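Local structure of toxin-antitoxin system toxin HepN family (Shewanella oneidensis MR-1, 6M6U) at the interface of chains C and A and the interface of chains C and B. The protein cleaves mRNA as the bacteriostatic toxin of a type VII toxin-antitoxin system and is neutralised mostly by tri-AMPylation by its cognate antitoxin MntA. Coordinates in Å, arbitrary orientation; residue numbers count along the deposited sequence, not the author numbering. Chains: chain A/B, Toxin-antitoxin system toxin HepN family; chain C, Toxin-antitoxin system antitoxin MntA family.

One antitoxin helix, C:97-125, serves both contacts, meeting toxin chain A in contact 1 and toxin chain B in contact 2 some 20 Å further on, measured between the centres of their C-alpha atoms. The toxins answer with the same long helix, 33-60 in A and 33-61 in B. A:Asn55 and B:Asn55, the same residue in two toxin copies, both take part: A:Asn55 pairs with a glutamine side chain in contact 1, B:Asn55 packs against an isoleucine in contact 2. Contact 1 is mainly polar and contact 2 mainly apolar. A single helix of MntA thus bridges two toxin subunits within the HepT(6):MntA(2) heterooctamer.

Contact 1: the interface of chains C and A. Residues chain C 105, 108-109, 112-113; chain A 48, 51-52, 55.
C:Gln112 and A:Asn55 meet tip to tip, each carboxamide giving an N-H and taking one, a pairing that amide side chains can make without any charge. C:Gln112 NE2 donates to A:Asn55 OD1 at 2.9 Å, and A:Asn55 ND2 returns a longer bond to C:Gln112 OE1 at 3.2 Å. The pair is twisted, with amide planes 62° apart, and each donor stands above the carbonyl plane of its acceptor instead of lying on a lone pair. The glutamine chain runs extended beyond CG, which carries its amide across to the shorter asparagine; the two bonds together should fix the rotation of both amides.

The second polar link joins C:His113 and A:Glu48, also end to end. The imidazole C:His113 NE2 donates to A:Glu48 OE2 at 2.6 Å in a clearly bent bond (137° at H), with OE2 in the ring plane but NE2 above the carboxylate plane. A bend at chi2 (-64°) brings the carboxylate of A:Glu48 round to the histidine, and its negative charge might favour a protonated ring. The other oxygen, OE1, receives a weak hydrogen bond from the hydroxyl C:Ser109 OG. Serine is short enough to fit beside the carboxylates of A:Glu48 and A:Asp52 while still offering this hydroxyl.

Carbon contacts fill the rest. The C:Ile108 CG2 methyl, anti to the backbone N, sits over a face of the A:Asn55 carboxamide, 3.4 Å from A:Asn55 CG, while the glutamine engages the polar tip. Beta-branched C:Val105 crosses A:Asp52 at about a right angle; C:Val105 CG1 packs 3.6 Å from A:Asp52 CG and also against CB, simple packing that gives the carboxylate oxygens no hydrogen bond from valine.

All the antitoxin residues belong to helix 97-125, at positions one, three or four apart that form a stripe along it; the toxin residues likewise line one side of helix 33-60, making this a helix-to-helix interface.

Contact 2: the interface of chains C and B. Residues chain C 117-118, 121-122; chain B 55, 58-59, 64-66.
C:Ile121 pushes its methyl-tipped branch between B:Asn55, B:Asn58 and B:Pro66, forming the apolar core of the contact. C:Ile121 CD1 meets B:Pro66 CD at 3.7 Å, the two side chains tip to tip, while B:Asn55 crosses it at about a right angle. Further back, C:Ile121 CG1 packs on B:Arg59 CB at 3.8 Å, using the aliphatic root of the arginine. CG1 anti to the carbonyl carbon (chi1 -70°) leaves CG2 anti to the backbone N, facing B:Gly64 O. A beta-branched side chain with two arms can therefore touch the toxin helix and proline with one and turn the other toward the loop carbonyl. Beside it, C:Ile122 CG2 abuts B:Ile65 CG2 at 3.6 Å, methyl to methyl, and the rigid ring of B:Pro66 rests its CG 3.8 Å from C:Arg118 CB.

Polar contacts lie around this core. The guanidinium C:Arg118 NH1 donates to the backbone carbonyl B:Pro66 O at 2.9 Å, approaching at a C=O...N angle of 158°. The arginine CG lies between the backbone N and the carbonyl carbon (chi1 72°), and the chain then runs extended to NE, letting its head pass the proline. On the helix side, B:Asn55 ND2 makes a weak hydrogen bond to C:Glu117 O, 3.2 Å away, and B:Asn58 ND2 gives another weak one to B:Asn55 OD1.

The contact joins the end of antitoxin helix 97-125 to toxin helix 33-61 and loop residues 64-66. Its centre lies about 13 Å from B:Arg97 and 17 Å from B:His102, probable active-site residues of the RX(4)HXY motif. This proximity fits MntA modifying Tyr104 of that motif, which the structure alone does not show.

Contact 1: the interface of chains C and A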
# COMPACT_ATOMS: atom_id res chain seq x y z
N VAL C 105 6.91 -1.76 36.64
CA VAL C 105 6.52 -0.74 37.61
C VAL C 105 6.63 0.65 36.98
O VAL C 105 5.71 1.47 37.08
CB VAL C 105 7.37 -0.85 38.89
CG1 VAL C 105 7.36 0.46 39.67
CG2 VAL C 105 6.85 -1.98 39.75
N ILE C 108 3.73 0.90 34.19
CA ILE C 108 2.35 0.97 34.68
C ILE C 108 2.10 2.31 35.35
O ILE C 108 1.02 2.90 35.21
CB ILE C 108 2.08 -0.21 35.63
CG1 ILE C 108 2.13 -1.53 34.86
CG2 ILE C 108 0.74 -0.04 36.34
CD1 ILE C 108 2.16 -2.77 35.74
N SER C 109 3.09 2.83 36.07
CA SER C 109 2.95 4.13 36.71
C SER C 109 2.81 5.24 35.66
O SER C 109 1.89 6.06 35.73
CB SER C 109 4.15 4.40 37.62
OG SER C 109 4.08 5.70 38.17
N GLN C 112 -0.71 5.03 34.08
CA GLN C 112 -1.77 5.57 34.92
C GLN C 112 -1.76 7.09 34.93
O GLN C 112 -2.82 7.72 34.82
CB GLN C 112 -1.64 5.02 36.34
CG GLN C 112 -2.02 3.56 36.46
CD GLN C 112 -1.54 2.93 37.74
OE1 GLN C 112 -0.77 3.53 38.49
NE2 GLN C 112 -2.00 1.72 38.01
N HIS C 113 -0.58 7.70 35.04
CA HIS C 113 -0.51 9.16 34.94
C HIS C 113 -0.91 9.65 33.56
O HIS C 113 -1.52 10.72 33.44
CB HIS C 113 0.90 9.64 35.28
CG HIS C 113 1.22 9.58 36.74
ND1 HIS C 113 1.12 10.68 37.56
CD2 HIS C 113 1.63 8.56 37.52
CE1 HIS C 113 1.46 10.34 38.79
NE2 HIS C 113 1.77 9.05 38.79
N GLU A 48 3.25 7.53 45.44
CA GLU A 48 3.78 6.82 44.29
C GLU A 48 4.49 5.54 44.72
O GLU A 48 4.41 4.52 44.02
CB GLU A 48 4.72 7.72 43.49
CG GLU A 48 3.99 8.77 42.68
CD GLU A 48 3.10 8.16 41.60
OE1 GLU A 48 3.51 7.16 40.97
OE2 GLU A 48 1.98 8.68 41.39
N ILE A 51 1.68 3.13 45.40
CA ILE A 51 1.06 2.70 44.16
C ILE A 51 1.97 1.73 43.41
O ILE A 51 1.50 0.74 42.83
CB ILE A 51 0.71 3.93 43.30
CG1 ILE A 51 -0.41 4.72 43.98
CG2 ILE A 51 0.31 3.52 41.88
CD1 ILE A 51 -0.59 6.12 43.44
N ASP A 52 3.29 1.97 43.43
CA ASP A 52 4.21 1.07 42.75
C ASP A 52 4.18 -0.32 43.38
O ASP A 52 4.26 -1.33 42.67
CB ASP A 52 5.63 1.64 42.78
CG ASP A 52 5.79 2.85 41.88
OD1 ASP A 52 4.86 3.16 41.09
OD2 ASP A 52 6.86 3.51 41.96
N ASN A 55 0.80 -1.84 42.11
CA ASN A 55 0.93 -2.24 40.71
C ASN A 55 1.80 -3.48 40.57
O ASN A 55 1.54 -4.34 39.72
CB ASN A 55 1.53 -1.09 39.89
CG ASN A 55 0.61 0.10 39.78
OD1 ASN A 55 -0.61 -0.02 39.91
ND2 ASN A 55 1.18 1.28 39.51

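Contact 2: the interface of chains C and B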
# COMPACT_ATOMS: atom_id res chain seq x y z
N GLU C 117 -4.10 12.39 32.36
CA GLU C 117 -3.92 13.57 31.52
C GLU C 117 -4.83 13.55 30.30
O GLU C 117 -5.37 14.58 29.90
CB GLU C 117 -2.46 13.70 31.08
CG GLU C 117 -1.45 13.56 32.20
CD GLU C 117 -0.03 13.44 31.70
OE1 GLU C 117 0.17 13.24 30.47
OE2 GLU C 117 0.90 13.53 32.53
N ARG C 118 -5.00 12.38 29.68
CA ARG C 118 -5.57 12.27 28.35
C ARG C 118 -7.01 11.76 28.33
O ARG C 118 -7.57 11.60 27.23
CB ARG C 118 -4.69 11.36 27.48
CG ARG C 118 -4.78 9.89 27.87
CD ARG C 118 -4.07 9.01 26.86
NE ARG C 118 -4.33 7.59 27.10
CZ ARG C 118 -4.15 6.65 26.19
NH1 ARG C 118 -3.71 6.98 24.98
NH2 ARG C 118 -4.40 5.38 26.47
N ILE C 121 -9.54 13.53 26.25
CA ILE C 121 -9.35 13.40 24.81
C ILE C 121 -10.03 12.14 24.28
O ILE C 121 -10.72 12.17 23.26
CB ILE C 121 -7.85 13.42 24.47
CG1 ILE C 121 -7.28 14.82 24.69
CG2 ILE C 121 -7.61 12.94 23.05
CD1 ILE C 121 -5.77 14.87 24.66
N ILE C 122 -9.86 11.01 24.98
CA ILE C 122 -10.41 9.75 24.48
C ILE C 122 -11.92 9.69 24.72
O ILE C 122 -12.67 9.10 23.93
CB ILE C 122 -9.67 8.55 25.10
CG1 ILE C 122 -9.68 8.61 26.61
CG2 ILE C 122 -8.23 8.45 24.62
CD1 ILE C 122 -10.79 7.81 27.23
N ASN B 55 -3.16 19.31 25.96
CA ASN B 55 -4.25 18.36 25.77
C ASN B 55 -5.58 19.06 25.57
O ASN B 55 -6.45 18.54 24.86
CB ASN B 55 -4.34 17.40 26.96
CG ASN B 55 -3.26 16.35 26.93
OD1 ASN B 55 -2.64 16.12 25.90
ND2 ASN B 55 -3.04 15.70 28.07
N ASN B 58 -5.35 19.80 21.97
CA ASN B 58 -5.48 18.54 21.26
C ASN B 58 -6.93 18.08 21.21
O ASN B 58 -7.40 17.58 20.19
CB ASN B 58 -4.61 17.46 21.92
CG ASN B 58 -3.13 17.72 21.76
OD1 ASN B 58 -2.69 18.32 20.77
ND2 ASN B 58 -2.34 17.26 22.72
N ARG B 59 -7.66 18.24 22.32
CA ARG B 59 -9.05 17.81 22.35
C ARG B 59 -9.94 18.73 21.53
O ARG B 59 -10.79 18.26 20.77
CB ARG B 59 -9.56 17.73 23.80
CG ARG B 59 -10.91 17.05 23.93
CD ARG B 59 -11.91 17.86 24.75
NE ARG B 59 -11.44 18.11 26.11
CZ ARG B 59 -11.17 19.32 26.60
NH1 ARG B 59 -11.33 20.39 25.84
NH2 ARG B 59 -10.75 19.45 27.85
N GLY B 64 -5.33 14.45 17.79
CA GLY B 64 -4.93 13.07 17.99
C GLY B 64 -4.99 12.62 19.43
O GLY B 64 -5.31 13.40 20.34
N ILE B 65 -4.68 11.35 19.66
CA ILE B 65 -4.70 10.74 20.98
C ILE B 65 -3.25 10.57 21.43
O ILE B 65 -2.51 9.75 20.85
CB ILE B 65 -5.45 9.41 20.97
CG1 ILE B 65 -6.89 9.64 20.52
CG2 ILE B 65 -5.40 8.76 22.35
CD1 ILE B 65 -7.57 8.43 19.95
N PRO B 66 -2.79 11.32 22.43
CA PRO B 66 -1.40 11.17 22.89
C PRO B 66 -1.16 9.75 23.40
O PRO B 66 -2.00 9.17 24.09
CB PRO B 66 -1.27 12.21 24.02
CG PRO B 66 -2.67 12.53 24.42
CD PRO B 66 -3.51 12.36 23.19